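Side-chain contacts in extracellular solute-binding protein, family 5 (Chelativorans sp., PDB 6WM6), which binds EDTA in the periplasm and probably delivers it to an ABC transporter for uptake: residues Q141-R144 / L150-A153; I135-T140 / Y155-I160; A266-E271 / A289-L294. All coordinates share one frame; numbering follows the deposited sequence.

Interaction 1: Q141-R144 / L150-A153; sequences QNRR and LINA. With SO4 (sulfate ion), chain D.
Ile151 CD1 sits over the centre of one face of the Arg143 guanidinium, 3.7 Å above its plane, while polar partners take the edge. There Arg143 NH2 donates to sulfate O1 at 2.8 Å, nearly straight at 163°, and waters 3 and 4, also in the plane, accept from NH2 and NH1 and donate to Asn152 O and Ile151 O. The second flat group, the Gln141 amide, brings NE2 to 3.6 Å from Ile151 CG2, a packing contact; NE2 is hydrogen-bonded to the Tyr206 hydroxyl. Water 1 lies 2.7 Å from Gln141 OE1 and 2.8 Å from Ala153 O, and water 2 links Gln141 OE1 to Ala153 N. With CG1 of Ile151 between backbone N and carbonyl carbon (chi1 76°), the CG1-CD1 branch runs along the arginine face and CG2 meets the glutamine. Replacing Ile151 with alanine would remove both branches, and the guanidinium, its apolar support gone, would probably be freer to tilt away from the sulfate. The Cys146-Cys149 disulfide lies in the short loop joining 141-144 to 150-153. Gln473 NE2 and the backbone N of Ser154 and Tyr155 also bind the ion, probably from the crystallisation liquor: an anion site of arginine, amide and main-chain N-H groups.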
loop_
_atom_site.group_PDB
_atom_site.type_symbol
_atom_site.label_atom_id
_atom_site.label_comp_id
_atom_site.label_asym_id
_atom_site.label_seq_id
_atom_site.Cartn_x
_atom_site.Cartn_y
_atom_site.Cartn_z
ATOM N N GLN A 141 -6.956 -2.492 18.523
ATOM C CA GLN A 141 -5.749 -2.002 17.867
ATOM C C GLN A 141 -4.702 -1.440 18.816
ATOM O O GLN A 141 -3.592 -1.149 18.354
ATOM C CB GLN A 141 -6.104 -0.897 16.863
ATOM C CG GLN A 141 -7.079 -1.289 15.763
ATOM C CD GLN A 141 -6.596 -2.451 14.922
ATOM O OE1 GLN A 141 -5.597 -2.346 14.187
ATOM N NE2 GLN A 141 -7.280 -3.578 15.032
ATOM N N ASN A 142 -5.020 -1.243 20.086
ATOM C CA ASN A 142 -4.151 -0.441 20.962
ATOM C C ASN A 142 -3.078 -1.242 21.688
ATOM O O ASN A 142 -2.340 -0.653 22.484
ATOM C CB ASN A 142 -4.967 0.409 21.941
ATOM C CG ASN A 142 -5.653 -0.398 23.026
ATOM O OD1 ASN A 142 -5.308 -1.554 23.289
ATOM N ND2 ASN A 142 -6.618 0.217 23.682
ATOM N N ARG A 143 -2.983 -2.553 21.448
ATOM C CA ARG A 143 -1.944 -3.422 21.993
ATOM C C ARG A 143 -2.129 -3.736 23.472
ATOM O O ARG A 143 -1.385 -4.556 24.025
ATOM C CB ARG A 143 -0.552 -2.795 21.805
ATOM C CG ARG A 143 -0.162 -2.491 20.373
ATOM C CD ARG A 143 0.103 -3.760 19.596
ATOM N NE ARG A 143 0.790 -3.532 18.322
ATOM C CZ ARG A 143 0.971 -4.478 17.407
ATOM N NH1 ARG A 143 0.520 -5.709 17.641
ATOM N NH2 ARG A 143 1.599 -4.216 16.272
ATOM N N ARG A 144 -3.101 -3.109 24.132
ATOM C CA ARG A 144 -3.264 -3.264 25.577
ATOM C C ARG A 144 -4.532 -4.009 25.962
ATOM O O ARG A 144 -4.464 -4.994 26.707
ATOM C CB ARG A 144 -3.259 -1.889 26.258
ATOM C CG ARG A 144 -1.949 -1.152 26.127
ATOM C CD ARG A 144 -1.968 0.162 26.893
ATOM N NE ARG A 144 -3.023 1.064 26.428
ATOM C CZ ARG A 144 -2.881 1.937 25.428
ATOM N NH1 ARG A 144 -1.740 2.006 24.759
ATOM N NH2 ARG A 144 -3.896 2.709 25.096
ATOM N N LEU A 150 -5.088 -10.415 16.551
ATOM C CA LEU A 150 -4.028 -10.644 15.576
ATOM C C LEU A 150 -4.097 -9.549 14.521
ATOM O O LEU A 150 -4.578 -9.740 13.407
ATOM C CB LEU A 150 -4.182 -12.020 14.948
ATOM C CG LEU A 150 -4.233 -13.174 15.960
ATOM C CD1 LEU A 150 -4.823 -14.414 15.311
ATOM C CD2 LEU A 150 -2.848 -13.457 16.522
ATOM N N ILE A 151 -3.573 -8.371 14.890
ATOM C CA ILE A 151 -3.706 -7.175 14.067
ATOM C C ILE A 151 -2.536 -7.058 13.104
ATOM O O ILE A 151 -1.456 -7.633 13.316
ATOM C CB ILE A 151 -3.857 -5.894 14.899
ATOM C CG1 ILE A 151 -2.516 -5.450 15.504
ATOM C CG2 ILE A 151 -4.899 -6.078 15.991
ATOM C CD1 ILE A 151 -2.591 -4.106 16.215
ATOM N N ASN A 152 -2.729 -6.259 12.063
ATOM C CA ASN A 152 -1.625 -5.907 11.178
ATOM C C ASN A 152 -0.656 -4.939 11.858
ATOM O O ASN A 152 0.541 -5.221 11.982
ATOM C CB ASN A 152 -2.147 -5.308 9.888
ATOM C CG ASN A 152 -1.019 -4.908 8.972
ATOM O OD1 ASN A 152 -0.147 -5.719 8.666
ATOM N ND2 ASN A 152 -1.008 -3.669 8.576
ATOM N N ALA A 153 -1.149 -3.761 12.265
ATOM C CA ALA A 153 -0.305 -2.812 12.987
ATOM C C ALA A 153 -1.195 -1.799 13.693
ATOM O O ALA A 153 -2.311 -1.544 13.253
ATOM C CB ALA A 153 0.642 -2.065 12.037
HETATM S S SO4 D . 2.886 -0.397 15.282
HETATM O O1 SO4 D . 2.075 -1.588 15.587
HETATM O O2 SO4 D . 2.192 0.424 14.286
HETATM O O3 SO4 D . 4.165 -0.784 14.687
HETATM O O4 SO4 D . 3.092 0.383 16.497
HETATM O O HOH W 1 -4.630 0.026 13.222
HETATM O O HOH W 2 -4.208 -3.297 11.912
HETATM O O HOH W 3 2.583 -5.041 13.751
HETATM O O HOH W 4 1.149 -7.236 15.155
#

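Interaction 2: I135-T140 / Y155-I160; sequences IYFWKT and YGHDFI. With SO4 (sulfate ion), chain D.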
loop_
_atom_site.group_PDB
_atom_site.type_symbol
_atom_site.label_atom_id
_atom_site.label_comp_id
_atom_site.label_asym_id
_atom_site.label_seq_id
_atom_site.Cartn_x
_atom_site.Cartn_y
_atom_site.Cartn_z
ATOM N N ILE A 135 -14.717 2.748 20.252
ATOM C CA ILE A 135 -14.064 2.130 21.400
ATOM C C ILE A 135 -13.689 0.687 21.103
ATOM O O ILE A 135 -12.572 0.249 21.427
ATOM C CB ILE A 135 -14.960 2.274 22.650
ATOM C CG1 ILE A 135 -14.956 3.739 23.084
ATOM C CG2 ILE A 135 -14.467 1.388 23.775
ATOM C CD1 ILE A 135 -16.042 4.096 24.077
ATOM N N TYR A 136 -14.591 -0.077 20.475
ATOM C CA TYR A 136 -14.254 -1.452 20.118
ATOM C C TYR A 136 -13.021 -1.488 19.224
ATOM O O TYR A 136 -12.067 -2.236 19.482
ATOM C CB TYR A 136 -15.437 -2.150 19.440
ATOM C CG TYR A 136 -15.116 -3.538 18.941
ATOM C CD1 TYR A 136 -15.235 -4.634 19.783
ATOM C CD2 TYR A 136 -14.683 -3.758 17.648
ATOM C CE1 TYR A 136 -14.939 -5.925 19.329
ATOM C CE2 TYR A 136 -14.375 -5.026 17.189
ATOM C CZ TYR A 136 -14.504 -6.104 18.033
ATOM O OH TYR A 136 -14.187 -7.355 17.556
ATOM N N PHE A 137 -13.007 -0.683 18.166
ATOM C CA PHE A 137 -11.873 -0.752 17.256
ATOM C C PHE A 137 -10.575 -0.369 17.947
ATOM O O PHE A 137 -9.547 -1.046 17.793
ATOM C CB PHE A 137 -12.105 0.129 16.036
ATOM C CG PHE A 137 -11.063 -0.051 14.968
ATOM C CD1 PHE A 137 -10.852 -1.297 14.406
ATOM C CD2 PHE A 137 -10.269 1.000 14.558
ATOM C CE1 PHE A 137 -9.904 -1.495 13.433
ATOM C CE2 PHE A 137 -9.307 0.821 13.567
ATOM C CZ PHE A 137 -9.125 -0.429 13.004
ATOM N N TRP A 138 -10.595 0.737 18.701
ATOM C CA TRP A 138 -9.415 1.141 19.465
ATOM C C TRP A 138 -8.911 0.029 20.376
ATOM O O TRP A 138 -7.703 -0.244 20.419
ATOM C CB TRP A 138 -9.768 2.387 20.280
ATOM C CG TRP A 138 -8.774 2.804 21.343
ATOM C CD1 TRP A 138 -7.511 3.255 21.156
ATOM C CD2 TRP A 138 -9.018 2.840 22.749
ATOM N NE1 TRP A 138 -6.931 3.554 22.379
ATOM C CE2 TRP A 138 -7.848 3.322 23.362
ATOM C CE3 TRP A 138 -10.127 2.528 23.551
ATOM C CZ2 TRP A 138 -7.734 3.480 24.739
ATOM C CZ3 TRP A 138 -10.017 2.681 24.913
ATOM C CH2 TRP A 138 -8.826 3.160 25.501
ATOM N N LYS A 139 -9.821 -0.652 21.075
ATOM C CA LYS A 139 -9.399 -1.737 21.962
ATOM C C LYS A 139 -8.759 -2.884 21.190
ATOM O O LYS A 139 -7.815 -3.501 21.687
ATOM C CB LYS A 139 -10.572 -2.237 22.812
ATOM C CG LYS A 139 -10.957 -1.257 23.904
ATOM C CD LYS A 139 -11.965 -1.840 24.886
ATOM C CE LYS A 139 -12.232 -0.835 25.999
ATOM N NZ LYS A 139 -13.124 -1.367 27.069
ATOM N N THR A 140 -9.219 -3.167 19.967
ATOM C CA THR A 140 -8.570 -4.222 19.193
ATOM C C THR A 140 -7.192 -3.799 18.696
ATOM O O THR A 140 -6.348 -4.659 18.429
ATOM C CB THR A 140 -9.402 -4.689 17.982
ATOM O OG1 THR A 140 -9.463 -3.668 16.969
ATOM C CG2 THR A 140 -10.805 -5.113 18.393
ATOM N N TYR A 155 -0.553 1.539 14.208
ATOM C CA TYR A 155 -0.552 2.770 13.418
ATOM C C TYR A 155 -1.034 3.952 14.239
ATOM O O TYR A 155 -1.688 4.872 13.735
ATOM C CB TYR A 155 -1.323 2.591 12.126
ATOM C CG TYR A 155 -0.573 1.773 11.100
ATOM C CD1 TYR A 155 0.796 1.935 10.922
ATOM C CD2 TYR A 155 -1.233 0.849 10.311
ATOM C CE1 TYR A 155 1.482 1.203 9.988
ATOM C CE2 TYR A 155 -0.548 0.108 9.360
ATOM C CZ TYR A 155 0.807 0.294 9.208
ATOM O OH TYR A 155 1.487 -0.430 8.267
ATOM N N GLY A 156 -0.688 3.934 15.510
ATOM C CA GLY A 156 -0.941 5.033 16.400
ATOM C C GLY A 156 -2.131 4.868 17.309
ATOM O O GLY A 156 -2.310 5.699 18.192
ATOM N N HIS A 157 -2.971 3.838 17.121
ATOM C CA HIS A 157 -4.102 3.672 18.025
ATOM C C HIS A 157 -3.618 3.494 19.459
ATOM O O HIS A 157 -4.305 3.895 20.406
ATOM C CB HIS A 157 -5.002 2.496 17.599
ATOM C CG HIS A 157 -5.812 2.771 16.364
ATOM N ND1 HIS A 157 -5.407 2.361 15.109
ATOM C CD2 HIS A 157 -6.985 3.435 16.182
ATOM C CE1 HIS A 157 -6.302 2.757 14.209
ATOM N NE2 HIS A 157 -7.272 3.397 14.835
ATOM N N ASP A 158 -2.423 2.920 19.640
ATOM C CA ASP A 158 -1.865 2.761 20.976
ATOM C C ASP A 158 -1.494 4.094 21.630
ATOM O O ASP A 158 -1.299 4.129 22.858
ATOM C CB ASP A 158 -0.685 1.777 21.001
ATOM C CG ASP A 158 0.411 2.102 20.020
ATOM O OD1 ASP A 158 0.266 2.967 19.149
ATOM O OD2 ASP A 158 1.484 1.447 20.114
ATOM N N PHE A 159 -1.373 5.174 20.865
ATOM C CA PHE A 159 -1.094 6.492 21.430
ATOM C C PHE A 159 -2.337 7.119 22.056
ATOM O O PHE A 159 -2.215 8.104 22.785
ATOM C CB PHE A 159 -0.568 7.457 20.364
ATOM C CG PHE A 159 0.855 7.215 19.938
ATOM C CD1 PHE A 159 1.257 5.989 19.432
ATOM C CD2 PHE A 159 1.789 8.243 20.005
ATOM C CE1 PHE A 159 2.576 5.786 19.022
ATOM C CE2 PHE A 159 3.098 8.041 19.605
ATOM C CZ PHE A 159 3.485 6.813 19.106
ATOM N N ILE A 160 -3.526 6.597 21.759
ATOM C CA ILE A 160 -4.744 7.033 22.438
ATOM C C ILE A 160 -4.811 6.310 23.780
ATOM O O ILE A 160 -4.837 5.073 23.842
ATOM C CB ILE A 160 -5.989 6.750 21.584
ATOM C CG1 ILE A 160 -5.984 7.634 20.324
ATOM C CG2 ILE A 160 -7.274 6.949 22.409
ATOM C CD1 ILE A 160 -7.083 7.286 19.327
HETATM S S SO4 D . 2.886 -0.397 15.282
HETATM O O1 SO4 D . 2.075 -1.588 15.587
HETATM O O2 SO4 D . 2.192 0.424 14.286
HETATM O O3 SO4 D . 4.165 -0.784 14.687
HETATM O O4 SO4 D . 3.092 0.383 16.497
#
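Trp138 and Phe137 of helix 131-141 pack on the 3-10 turn 157-159 and the start of strand 160-165, joining the helix to an outer strand of a four-stranded antiparallel sheet. The aromatic part is an offset edge-to-face pair: the Phe137 edge points at the His157 face, with ring centroids 5.1 Å apart and planes at 86°. Phe137 CE2 comes closest, 3.5 Å from His157 NE2. Both imidazole nitrogens are engaged, ND1 with Ser154 O and NE2 with Phe187 N, which fixes the ring's rotation and suggests that the proton sits on ND1. In the apolar part, Ile160 CG2 lies 3.3 Å above the Trp138 ring plane, offset toward the rim, and Leu163 also touches the indole. The polar part rests on the bond from Trp138 NE1 to Ile160 O, 3.0 Å long and bent at 141°. Trp138 CG stands anti to the backbone N (chi1 168°), swinging the pyrrole edge out to that oxygen. The acceptor is near the indole plane, whereas the donor stands above the carbonyl plane, off the lone pairs. Where the segment 155-160 begins, Tyr155 N donates almost straight to sulfate O2 at 3.0 Å.

Interaction 3: A266-E271 / A289-L294; sequences ALENGE and AGLDYL
Glu268 meets two leucines with different parts of its chain. Its carboxylate lies flat against Leu291: methyl CD2 stands over Glu268 CD, 3.8 Å above the plane of the group, so that both oxygens are almost equally far from it, OE2 at 3.9 Å. Lower down, the aliphatic part is used, with Glu268 CG 3.8 Å from Leu294 CD1. The contact is purely van der Waals, and no hydrogen bond crosses between 266-271 and 289-294. Glu268 reaches over because CG is anti to its backbone N (chi1 -178°) and the chain stays extended beyond it; it meets the Leu291 side chain at about a right angle and that of Leu294 at a slant. The leucines are brought to the same side by the turn that follows helix 282-290, where Leu294 N donates to Leu291 O at 2.9 Å. Leu294 CG also rests on one face of the Tyr293 ring, 3.6 Å above its plane and offset toward the rim. The contact thus joins the C-terminal ends of two successive helices, 263-268 and 282-290, beside a mixed sheet in the solute-binding fold. Helix 263-268 finishes in a Schellman motif: Glu271 N bonds to Ala266 O at 2.9 Å and Gly270 N to Leu267 O at 3.1 Å. Gly270 has positive phi (84°), a conformation in which a side chain would be pressed against the carbonyl O of Asn269. Farther in, Leu267 and Leu291 both touch Ile296 of strand 296-299, so both segments pack on the same strand residue. Leu267 also packs on Val272, as does Ala266. Just past the motif, Glu271 OE2 forms a salt bridge with Arg255 NH2. On the outer side, Leu294 and Tyr293 are exposed to solvent, and both touch a crystal neighbour.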
loop_
_atom_site.group_PDB
_atom_site.type_symbol
_atom_site.label_atom_id
_atom_site.label_comp_id
_atom_site.label_asym_id
_atom_site.label_seq_id
_atom_site.Cartn_x
_atom_site.Cartn_y
_atom_site.Cartn_z
ATOM N N ALA A 266 -11.048 -11.790 -19.727
ATOM C CA ALA A 266 -12.352 -11.771 -19.073
ATOM C C ALA A 266 -13.088 -10.458 -19.334
ATOM O O ALA A 266 -14.320 -10.437 -19.482
ATOM C CB ALA A 266 -12.178 -12.002 -17.570
ATOM N N LEU A 267 -12.353 -9.337 -19.364
ATOM C CA LEU A 267 -12.974 -8.047 -19.657
ATOM C C LEU A 267 -13.506 -8.024 -21.088
ATOM O O LEU A 267 -14.646 -7.597 -21.334
ATOM C CB LEU A 267 -11.950 -6.931 -19.403
ATOM C CG LEU A 267 -12.410 -5.519 -19.670
ATOM C CD1 LEU A 267 -13.473 -5.042 -18.722
ATOM C CD2 LEU A 267 -11.180 -4.572 -19.599
ATOM N N GLU A 268 -12.690 -8.474 -22.041
ATOM C CA GLU A 268 -13.115 -8.495 -23.438
ATOM C C GLU A 268 -14.327 -9.393 -23.640
ATOM O O GLU A 268 -15.218 -9.072 -24.441
ATOM C CB GLU A 268 -11.956 -8.964 -24.315
ATOM C CG GLU A 268 -12.285 -8.973 -25.806
ATOM C CD GLU A 268 -11.093 -9.336 -26.674
ATOM O OE1 GLU A 268 -10.010 -9.622 -26.118
ATOM O OE2 GLU A 268 -11.248 -9.338 -27.916
ATOM N N ASN A 269 -14.401 -10.504 -22.902
ATOM C CA ASN A 269 -15.497 -11.454 -23.043
ATOM C C ASN A 269 -16.757 -11.039 -22.298
ATOM O O ASN A 269 -17.769 -11.742 -22.384
ATOM C CB ASN A 269 -15.078 -12.833 -22.519
ATOM C CG ASN A 269 -13.997 -13.478 -23.357
ATOM O OD1 ASN A 269 -13.829 -13.157 -24.534
ATOM N ND2 ASN A 269 -13.256 -14.401 -22.753
ATOM N N GLY A 270 -16.723 -9.945 -21.528
ATOM C CA GLY A 270 -17.877 -9.516 -20.776
ATOM C C GLY A 270 -18.076 -10.188 -19.439
ATOM O O GLY A 270 -19.084 -9.910 -18.774
ATOM N N GLU A 271 -17.142 -11.043 -19.014
ATOM C CA GLU A 271 -17.259 -11.732 -17.737
ATOM C C GLU A 271 -17.045 -10.777 -16.569
ATOM O O GLU A 271 -17.577 -10.989 -15.472
ATOM C CB GLU A 271 -16.221 -12.851 -17.682
ATOM C CG GLU A 271 -16.217 -13.684 -16.416
ATOM C CD GLU A 271 -15.248 -14.857 -16.500
ATOM O OE1 GLU A 271 -14.736 -15.127 -17.609
ATOM O OE2 GLU A 271 -15.000 -15.502 -15.461
ATOM N N ALA A 289 -5.495 -0.632 -25.271
ATOM C CA ALA A 289 -5.748 0.443 -26.222
ATOM C C ALA A 289 -6.431 -0.057 -27.491
ATOM O O ALA A 289 -7.264 0.649 -28.064
ATOM C CB ALA A 289 -4.433 1.138 -26.570
ATOM N N GLY A 290 -6.112 -1.266 -27.918
ATOM C CA GLY A 290 -6.735 -1.839 -29.098
ATOM C C GLY A 290 -8.183 -2.232 -28.919
ATOM O O GLY A 290 -8.855 -2.506 -29.922
ATOM N N LEU A 291 -8.679 -2.254 -27.678
ATOM C CA LEU A 291 -10.049 -2.654 -27.379
ATOM C C LEU A 291 -10.990 -1.470 -27.230
ATOM O O LEU A 291 -12.137 -1.648 -26.800
ATOM C CB LEU A 291 -10.067 -3.519 -26.118
ATOM C CG LEU A 291 -9.241 -4.798 -26.170
ATOM C CD1 LEU A 291 -9.196 -5.462 -24.797
ATOM C CD2 LEU A 291 -9.775 -5.753 -27.222
ATOM N N ASP A 292 -10.553 -0.262 -27.592
ATOM C CA ASP A 292 -11.423 0.902 -27.466
ATOM C C ASP A 292 -12.742 0.720 -28.207
ATOM O O ASP A 292 -13.777 1.239 -27.771
ATOM C CB ASP A 292 -10.693 2.170 -27.920
ATOM C CG ASP A 292 -10.287 2.128 -29.381
ATOM O OD1 ASP A 292 -10.106 1.018 -29.929
ATOM O OD2 ASP A 292 -10.141 3.211 -29.980
ATOM N N TYR A 293 -12.738 -0.030 -29.318
ATOM C CA TYR A 293 -13.961 -0.200 -30.097
ATOM C C TYR A 293 -15.010 -1.033 -29.372
ATOM O O TYR A 293 -16.187 -0.981 -29.747
ATOM C CB TYR A 293 -13.645 -0.810 -31.478
ATOM C CG TYR A 293 -13.183 -2.249 -31.450
ATOM C CD1 TYR A 293 -11.849 -2.573 -31.260
ATOM C CD2 TYR A 293 -14.086 -3.290 -31.638
ATOM C CE1 TYR A 293 -11.419 -3.887 -31.243
ATOM C CE2 TYR A 293 -13.667 -4.612 -31.628
ATOM C CZ TYR A 293 -12.335 -4.905 -31.438
ATOM O OH TYR A 293 -11.913 -6.217 -31.429
ATOM N N LEU A 294 -14.628 -1.769 -28.325
ATOM C CA LEU A 294 -15.557 -2.497 -27.488
ATOM C C LEU A 294 -15.994 -1.690 -26.264
ATOM O O LEU A 294 -16.583 -2.244 -25.334
ATOM C CB LEU A 294 -14.926 -3.816 -27.025
ATOM C CG LEU A 294 -14.590 -4.821 -28.131
ATOM C CD1 LEU A 294 -13.833 -6.007 -27.551
ATOM C CD2 LEU A 294 -15.862 -5.285 -28.836
#

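In the fold
Interaction 1 is nested in the chain loop that interaction 2 closes, and their centres lie 8 Å apart. Arg144 ties them: its NH2 is 2.8 Å from Ile160 O and its NH1 2.9 Å from Asp158 O, linking the turn after helix 131-141 to the start of strand 160-165. Ile151 CG2 also packs on Thr140 O at 3.2 Å. Both contacts supply hydrogen-bond donors to one sulfate, probably from the crystallisation liquor, the first through a side chain and the second through the backbone. Interaction 3 lies across the chain's centre from both, with centres about 43 Å and 45 Å away and nearest atoms about 30 Å and 31 Å apart; it does not touch the sulfate site.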